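Local atomic coordinates of ECXA (Escherichia coli, PDB entry 4L63), a protein that binds a zinc ion and probably acts as a metallopeptidase of the metzincin type. Residues Tyr29-Ile42 / Arg89-Asn101. Residues are numbered along the deposited sequence; the frame is centred on the assembly and turned at random.
Sequences YGPVINYTVPDENI and RVVSFSTTNYADN
Tyr35 and Thr36 pair in parallel register with Val91 and Ser92, joining strand 33-36 to strand 91-96 inside the mixed beta-sheet of a zinc-binding protein that is probably a metallopeptidase, with the HExxH helix of the metzincins. Strand 78-80 flanks the first strand and strand 115-119 the second. Val91 O receives Thr36 N at 2.9 Å, and Thr36 O receives Phe93 N at 3.0 Å; both bonds are nearly straight. At the start of the ladder, Val91 N to Asn34 O (3.3 Å) is weak.

The packed side of the sheet carries Ile33, Tyr35, Val91 and Phe93. Branched Val91 touches three neighbours: its CB lies against Tyr35 CB, while CG2, anti to its own carbonyl carbon, reaches Tyr29 CE1 at 3.6 Å and also Ile33 CG2. Tyr29 suits this border because its ring is apolar toward Val91 while its hydroxyl hydrogen-bonds with Ile165 O and Ser114 OG. The Tyr35 and Phe93 rings meet obliquely, planes 71° apart, and Val64 of helix 60-70 touches both, so the two rings pack between the sheet and that helix.

The other side is looser and more polar. There Thr36 CG2 meets Val90 CG1 at 3.8 Å, and the small Ser92 donates a hydrogen bond from OG back to Val90 O, two residues earlier. Beyond the ladder, exposed Pro38, which has no amide hydrogen to continue the pairing, brings its CD to 3.3 Å from Phe93 O. The chain then bows away through exposed Asp39 and returns at Ile42, whose CG1 lies 3.8 Å from Thr95 CG2.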
ATOM      1  N   TYR A  29     -10.980 -24.310  17.450  1.00 74.11           N
ATOM      2  CA  TYR A  29     -11.556 -25.481  16.793  1.00 76.14           C
ATOM      3  C   TYR A  29     -10.600 -26.675  16.711  1.00 79.84           C
ATOM      4  O   TYR A  29     -11.027 -27.808  16.477  1.00 81.76           O
ATOM      5  CB  TYR A  29     -12.024 -25.112  15.385  1.00 73.53           C
ATOM      6  CG  TYR A  29     -13.103 -24.052  15.355  1.00 76.21           C
ATOM      7  CD1 TYR A  29     -14.225 -24.147  16.175  1.00 72.49           C
ATOM      8  CD2 TYR A  29     -13.001 -22.955  14.508  1.00 67.51           C
ATOM      9  CE1 TYR A  29     -15.215 -23.182  16.149  1.00 70.47           C
ATOM     10  CE2 TYR A  29     -13.987 -21.980  14.475  1.00 65.46           C
ATOM     11  CZ  TYR A  29     -15.089 -22.097  15.297  1.00 70.40           C
ATOM     12  OH  TYR A  29     -16.070 -21.129  15.262  1.00 65.14           O
ATOM     13  N   GLY A  30      -9.315 -26.416  16.916  1.00 78.76           N
ATOM     14  CA  GLY A  30      -8.287 -27.401  16.630  1.00 81.15           C
ATOM     15  C   GLY A  30      -7.751 -27.134  15.236  1.00 78.90           C
ATOM     16  O   GLY A  30      -8.280 -26.272  14.525  1.00 78.86           O
ATOM     17  N   PRO A  31      -6.690 -27.855  14.836  1.00 80.70           N
ATOM     18  CA  PRO A  31      -6.115 -27.713  13.492  1.00 79.15           C
ATOM     19  C   PRO A  31      -7.122 -28.031  12.384  1.00 80.83           C
ATOM     20  O   PRO A  31      -7.007 -27.497  11.277  1.00 76.43           O
ATOM     21  CB  PRO A  31      -4.967 -28.729  13.494  1.00 82.43           C
ATOM     22  CG  PRO A  31      -4.617 -28.902  14.935  1.00 86.61           C
ATOM     23  CD  PRO A  31      -5.921 -28.798  15.668  1.00 86.89           C
ATOM     24  N   VAL A  32      -8.096 -28.885  12.694  1.00 81.07           N
ATOM     25  CA  VAL A  32      -9.143 -29.274  11.750  1.00 81.21           C
ATOM     26  C   VAL A  32     -10.531 -28.936  12.302  1.00 83.97           C
ATOM     27  O   VAL A  32     -10.832 -29.222  13.463  1.00 82.36           O
ATOM     28  CB  VAL A  32      -9.070 -30.783  11.426  1.00 85.90           C
ATOM     29  CG1 VAL A  32      -9.076 -31.605  12.707  1.00 92.52           C
ATOM     30  CG2 VAL A  32     -10.219 -31.188  10.511  1.00 87.44           C
ATOM     31  N   ILE A  33     -11.374 -28.314  11.483  1.00 81.63           N
ATOM     32  CA  ILE A  33     -12.689 -27.899  11.961  1.00 77.54           C
ATOM     33  C   ILE A  33     -13.735 -29.002  11.792  1.00 80.61           C
ATOM     34  O   ILE A  33     -14.218 -29.270  10.686  1.00 80.70           O
ATOM     35  CB  ILE A  33     -13.162 -26.607  11.260  1.00 73.65           C
ATOM     36  CG1 ILE A  33     -12.230 -25.451  11.640  1.00 70.84           C
ATOM     37  CG2 ILE A  33     -14.604 -26.287  11.627  1.00 73.42           C
ATOM     38  CD1 ILE A  33     -12.641 -24.106  11.065  1.00 67.15           C
ATOM     39  N   ASN A  34     -14.070 -29.636  12.911  1.00 83.37           N
ATOM     40  CA  ASN A  34     -15.041 -30.713  12.935  1.00 86.73           C
ATOM     41  C   ASN A  34     -16.447 -30.131  13.007  1.00 85.61           C
ATOM     42  O   ASN A  34     -16.713 -29.277  13.844  1.00 84.08           O
ATOM     43  CB  ASN A  34     -14.761 -31.610  14.140  1.00 90.40           C
ATOM     44  CG  ASN A  34     -13.706 -32.658  13.859  1.00 95.97           C
ATOM     45  OD1 ASN A  34     -13.354 -32.920  12.708  1.00 97.28           O
ATOM     46  ND2 ASN A  34     -13.123 -33.191  14.924  1.00100.32           N
ATOM     47  N   TYR A  35     -17.349 -30.569  12.137  1.00 93.49           N
ATOM     48  CA  TYR A  35     -18.692 -29.998  12.157  1.00 91.72           C
ATOM     49  C   TYR A  35     -19.800 -31.008  11.873  1.00 95.50           C
ATOM     50  O   TYR A  35     -19.595 -31.980  11.147  1.00100.89           O
ATOM     51  CB  TYR A  35     -18.779 -28.839  11.165  1.00 85.83           C
ATOM     52  CG  TYR A  35     -18.683 -29.244   9.714  1.00 85.29           C
ATOM     53  CD1 TYR A  35     -17.446 -29.385   9.093  1.00 84.06           C
ATOM     54  CD2 TYR A  35     -19.826 -29.458   8.957  1.00 86.22           C
ATOM     55  CE1 TYR A  35     -17.353 -29.745   7.763  1.00 81.77           C
ATOM     56  CE2 TYR A  35     -19.743 -29.819   7.629  1.00 87.91           C
ATOM     57  CZ  TYR A  35     -18.505 -29.958   7.035  1.00 88.89           C
ATOM     58  OH  TYR A  35     -18.418 -30.315   5.711  1.00 83.51           O
ATOM     59  N   THR A  36     -20.974 -30.765  12.454  1.00 91.31           N
ATOM     60  CA  THR A  36     -22.123 -31.648  12.268  1.00 96.03           C
ATOM     61  C   THR A  36     -23.187 -31.012  11.375  1.00 99.07           C
ATOM     62  O   THR A  36     -23.445 -29.808  11.458  1.00 95.23           O
ATOM     63  CB  THR A  36     -22.770 -32.036  13.618  1.00100.80           C
ATOM     64  OG1 THR A  36     -23.508 -30.925  14.143  1.00 96.38           O
ATOM     65  CG2 THR A  36     -21.714 -32.474  14.625  1.00100.27           C
ATOM     66  N   VAL A  37     -23.792 -31.828  10.513  1.00106.24           N
ATOM     67  CA  VAL A  37     -24.866 -31.377   9.629  1.00109.37           C
ATOM     68  C   VAL A  37     -25.991 -32.415   9.553  1.00115.16           C
ATOM     69  O   VAL A  37     -25.810 -33.495   8.993  1.00119.58           O
ATOM     70  CB  VAL A  37     -24.356 -31.089   8.200  1.00105.07           C
ATOM     71  CG1 VAL A  37     -25.512 -30.703   7.293  1.00102.50           C
ATOM     72  CG2 VAL A  37     -23.308 -29.988   8.213  1.00100.65           C
ATOM     73  N   PRO A  38     -27.173 -32.071  10.023  1.00117.06           N
ATOM     74  CA  PRO A  38     -28.304 -32.998  10.029  1.00120.81           C
ATOM     75  C   PRO A  38     -28.836 -33.412   8.652  1.00128.29           C
ATOM     76  O   PRO A  38     -28.777 -32.641   7.711  1.00121.44           O
ATOM     77  CB  PRO A  38     -29.341 -32.228  10.819  1.00118.51           C
ATOM     78  CG  PRO A  38     -28.511 -31.484  11.828  1.00114.78           C
ATOM     79  CD  PRO A  38     -27.142 -31.257  11.244  1.00111.15           C
ATOM     80  N   ASP A  39     -29.394 -34.625   8.579  1.00138.96           N
ATOM     81  CA  ASP A  39     -29.639 -35.396   7.350  1.00148.66           C
ATOM     82  C   ASP A  39     -30.532 -34.751   6.311  1.00149.29           C
ATOM     83  O   ASP A  39     -30.333 -34.968   5.117  1.00153.05           O
ATOM     84  CB  ASP A  39     -30.216 -36.788   7.681  1.00153.60           C
ATOM     85  CG  ASP A  39     -30.630 -37.594   6.420  1.00159.77           C
ATOM     86  OD1 ASP A  39     -29.782 -37.800   5.531  1.00162.03           O
ATOM     87  OD2 ASP A  39     -31.802 -38.019   6.324  1.00160.88           O
ATOM     88  N   GLU A  40     -31.542 -34.022   6.743  1.00143.63           N
ATOM     89  CA  GLU A  40     -32.554 -33.548   5.820  1.00137.13           C
ATOM     90  C   GLU A  40     -31.976 -32.693   4.723  1.00132.28           C
ATOM     91  O   GLU A  40     -31.003 -32.004   4.906  1.00123.84           O
ATOM     92  CB  GLU A  40     -33.576 -32.701   6.562  1.00132.45           C
ATOM     93  N   ASN A  41     -32.566 -32.817   3.552  1.00137.46           N
ATOM     94  CA  ASN A  41     -32.483 -31.816   2.513  1.00137.17           C
ATOM     95  C   ASN A  41     -33.323 -30.637   2.976  1.00135.33           C
ATOM     96  O   ASN A  41     -34.336 -30.820   3.655  1.00136.41           O
ATOM     97  CB  ASN A  41     -32.995 -32.364   1.180  1.00139.58           C
ATOM     98  CG  ASN A  41     -31.940 -33.150   0.425  1.00138.89           C
ATOM     99  OD1 ASN A  41     -31.654 -32.872  -0.740  1.00138.15           O
ATOM    100  ND2 ASN A  41     -31.352 -34.137   1.089  1.00138.82           N
ATOM    101  N   ILE A  42     -32.905 -29.430   2.623  1.00131.79           N
ATOM    102  CA  ILE A  42     -33.652 -28.242   3.007  1.00128.13           C
ATOM    103  C   ILE A  42     -34.882 -28.063   2.114  1.00126.52           C
ATOM    104  O   ILE A  42     -34.789 -28.139   0.883  1.00129.49           O
ATOM    105  CB  ILE A  42     -32.761 -26.987   2.955  1.00125.55           C
ATOM    106  CG1 ILE A  42     -31.956 -26.862   4.248  1.00125.82           C
ATOM    107  CG2 ILE A  42     -33.594 -25.748   2.784  1.00123.01           C
ATOM    108  CD1 ILE A  42     -31.152 -25.580   4.336  1.00124.89           C
ATOM    109  N   ARG A  89     -17.866 -29.839  22.199  1.00117.20           N
ATOM    110  CA  ARG A  89     -17.513 -28.562  21.585  1.00113.69           C
ATOM    111  C   ARG A  89     -17.221 -28.728  20.095  1.00113.24           C
ATOM    112  O   ARG A  89     -16.066 -28.839  19.685  1.00116.95           O
ATOM    113  CB  ARG A  89     -16.305 -27.946  22.294  1.00112.54           C
ATOM    114  N   VAL A  90     -18.280 -28.747  19.290  1.00109.13           N
ATOM    115  CA  VAL A  90     -18.164 -28.966  17.849  1.00101.55           C
ATOM    116  C   VAL A  90     -19.057 -27.983  17.082  1.00 92.00           C
ATOM    117  O   VAL A  90     -20.148 -27.646  17.539  1.00 89.32           O
ATOM    118  CB  VAL A  90     -18.534 -30.427  17.479  1.00 97.86           C
ATOM    119  CG1 VAL A  90     -18.628 -30.616  15.973  1.00 94.67           C
ATOM    120  CG2 VAL A  90     -17.523 -31.398  18.067  1.00 97.85           C
ATOM    121  N   VAL A  91     -18.587 -27.515  15.929  1.00 86.69           N
ATOM    122  CA  VAL A  91     -19.371 -26.607  15.095  1.00 84.21           C
ATOM    123  C   VAL A  91     -20.673 -27.273  14.650  1.00 87.50           C
ATOM    124  O   VAL A  91     -20.668 -28.407  14.173  1.00 92.31           O
ATOM    125  CB  VAL A  91     -18.575 -26.147  13.857  1.00 81.71           C
ATOM    126  CG1 VAL A  91     -19.451 -25.319  12.929  1.00 79.49           C
ATOM    127  CG2 VAL A  91     -17.347 -25.367  14.286  1.00 79.56           C
ATOM    128  N   SER A  92     -21.786 -26.566  14.818  1.00 85.47           N
ATOM    129  CA  SER A  92     -23.098 -27.130  14.531  1.00 89.34           C
ATOM    130  C   SER A  92     -23.849 -26.355  13.456  1.00 92.50           C
ATOM    131  O   SER A  92     -24.003 -25.134  13.547  1.00 91.28           O
ATOM    132  CB  SER A  92     -23.937 -27.175  15.806  1.00 90.88           C
ATOM    133  OG  SER A  92     -23.170 -27.646  16.897  1.00 93.24           O
ATOM    134  N   PHE A  93     -24.309 -27.069  12.436  1.00 86.98           N
ATOM    135  CA  PHE A  93     -25.194 -26.489  11.434  1.00 85.62           C
ATOM    136  C   PHE A  93     -26.605 -27.010  11.675  1.00 89.31           C
ATOM    137  O   PHE A  93     -26.773 -28.130  12.146  1.00 91.90           O
ATOM    138  CB  PHE A  93     -24.720 -26.827  10.020  1.00 85.13           C
ATOM    139  CG  PHE A  93     -23.482 -26.085   9.602  1.00 81.95           C
ATOM    140  CD1 PHE A  93     -22.227 -26.518  10.002  1.00 82.31           C
ATOM    141  CD2 PHE A  93     -23.572 -24.947   8.813  1.00 82.15           C
ATOM    142  CE1 PHE A  93     -21.083 -25.831   9.621  1.00 80.07           C
ATOM    143  CE2 PHE A  93     -22.431 -24.254   8.428  1.00 76.00           C
ATOM    144  CZ  PHE A  93     -21.186 -24.698   8.836  1.00 76.46           C
ATOM    145  N   SER A  94     -27.612 -26.195  11.374  1.00 87.28           N
ATOM    146  CA  SER A  94     -29.001 -26.601  11.567  1.00 97.17           C
ATOM    147  C   SER A  94     -29.980 -25.673  10.859  1.00 95.41           C
ATOM    148  O   SER A  94     -29.607 -24.609  10.356  1.00 84.86           O
ATOM    149  CB  SER A  94     -29.344 -26.661  13.059  1.00 91.71           C
ATOM    150  OG  SER A  94     -29.183 -25.394  13.672  1.00 97.17           O
ATOM    151  N   THR A  95     -31.240 -26.093  10.829  1.00 91.01           N
ATOM    152  CA  THR A  95     -32.312 -25.290  10.264  1.00 90.00           C
ATOM    153  C   THR A  95     -33.277 -24.888  11.370  1.00 92.08           C
ATOM    154  O   THR A  95     -33.413 -25.595  12.370  1.00 95.70           O
ATOM    155  CB  THR A  95     -33.080 -26.048   9.164  1.00 94.03           C
ATOM    156  OG1 THR A  95     -33.593 -27.273   9.701  1.00 96.61           O
ATOM    157  CG2 THR A  95     -32.168 -26.365   7.992  1.00 91.71           C
ATOM    158  N   THR A  96     -33.941 -23.752  11.193  1.00 89.08           N
ATOM    159  CA  THR A  96     -34.913 -23.272  12.168  1.00 90.07           C
ATOM    160  C   THR A  96     -36.159 -22.731  11.473  1.00 97.29           C
ATOM    161  O   THR A  96     -36.172 -22.555  10.255  1.00 92.45           O
ATOM    162  CB  THR A  96     -34.326 -22.162  13.064  1.00 89.06           C
ATOM    163  OG1 THR A  96     -33.870 -21.074  12.249  1.00 83.32           O
ATOM    164  CG2 THR A  96     -33.166 -22.687  13.902  1.00 87.41           C
ATOM    165  N   ASN A  97     -37.202 -22.461  12.250  1.00103.27           N
ATOM    166  CA  ASN A  97     -38.431 -21.889  11.713  1.00112.84           C
ATOM    167  C   ASN A  97     -38.951 -20.742  12.571  1.00112.49           C
ATOM    168  O   ASN A  97     -40.015 -20.849  13.181  1.00118.93           O
ATOM    169  CB  ASN A  97     -39.516 -22.964  11.577  1.00123.58           C
ATOM    170  CG  ASN A  97     -39.589 -23.553  10.179  1.00127.84           C
ATOM    171  OD1 ASN A  97     -40.191 -22.966   9.281  1.00129.36           O
ATOM    172  ND2 ASN A  97     -38.984 -24.722   9.993  1.00129.83           N
ATOM    173  N   TYR A  98     -38.202 -19.645  12.616  1.00102.47           N
ATOM    174  CA  TYR A  98     -38.639 -18.466  13.354  1.00 98.77           C
ATOM    175  C   TYR A  98     -39.485 -17.547  12.471  1.00 96.19           C
ATOM    176  O   TYR A  98     -40.399 -16.883  12.965  1.00 92.56           O
ATOM    177  CB  TYR A  98     -37.441 -17.691  13.922  1.00 96.00           C
ATOM    178  CG  TYR A  98     -36.639 -18.441  14.967  1.00102.42           C
ATOM    179  CD1 TYR A  98     -37.023 -18.435  16.303  1.00108.84           C
ATOM    180  CD2 TYR A  98     -35.480 -19.131  14.623  1.00103.18           C
ATOM    181  CE1 TYR A  98     -36.290 -19.115  17.264  1.00111.51           C
ATOM    182  CE2 TYR A  98     -34.739 -19.810  15.578  1.00105.98           C
ATOM    183  CZ  TYR A  98     -35.149 -19.800  16.895  1.00110.60           C
ATOM    184  OH  TYR A  98     -34.414 -20.474  17.844  1.00113.84           O
ATOM    185  N   ALA A  99     -39.182 -17.532  11.171  1.00 99.46           N
ATOM    186  CA  ALA A  99     -39.818 -16.633  10.203  1.00101.03           C
ATOM    187  C   ALA A  99     -39.724 -15.184  10.674  1.00100.88           C
ATOM    188  O   ALA A  99     -40.741 -14.530  10.910  1.00 96.11           O
ATOM    189  CB  ALA A  99     -41.272 -17.034   9.969  1.00104.57           C
ATOM    190  N   ASP A 100     -38.498 -14.683  10.786  1.00105.04           N
ATOM    191  CA  ASP A 100     -38.240 -13.490  11.583  1.00108.56           C
ATOM    192  C   ASP A 100     -37.307 -12.522  10.827  1.00106.19           C
ATOM    193  O   ASP A 100     -36.457 -11.851  11.401  1.00107.10           O
ATOM    194  CB  ASP A 100     -37.716 -13.948  12.969  1.00121.84           C
ATOM    195  CG  ASP A 100     -37.172 -12.821  13.843  1.00122.51           C
ATOM    196  OD1 ASP A 100     -35.985 -12.451  13.706  1.00123.26           O
ATOM    197  OD2 ASP A 100     -37.949 -12.297  14.666  1.00123.93           O
ATOM    198  N   ASN A 101     -37.504 -12.432   9.514  1.00103.37           N
ATOM    199  CA  ASN A 101     -36.871 -11.372   8.725  1.00 97.29           C
ATOM    200  C   ASN A 101     -35.337 -11.455   8.801  1.00 88.36           C
ATOM    201  O   ASN A 101     -34.640 -10.443   8.859  1.00 82.57           O
ATOM    202  CB  ASN A 101     -37.401 -10.005   9.211  1.00 99.43           C
ATOM    203  CG  ASN A 101     -36.949  -8.836   8.356  1.00101.94           C
ATOM    204  OD1 ASN A 101     -36.798  -8.953   7.138  1.00106.10           O
ATOM    205  ND2 ASN A 101     -36.739  -7.689   8.998  1.00 98.96           N
TER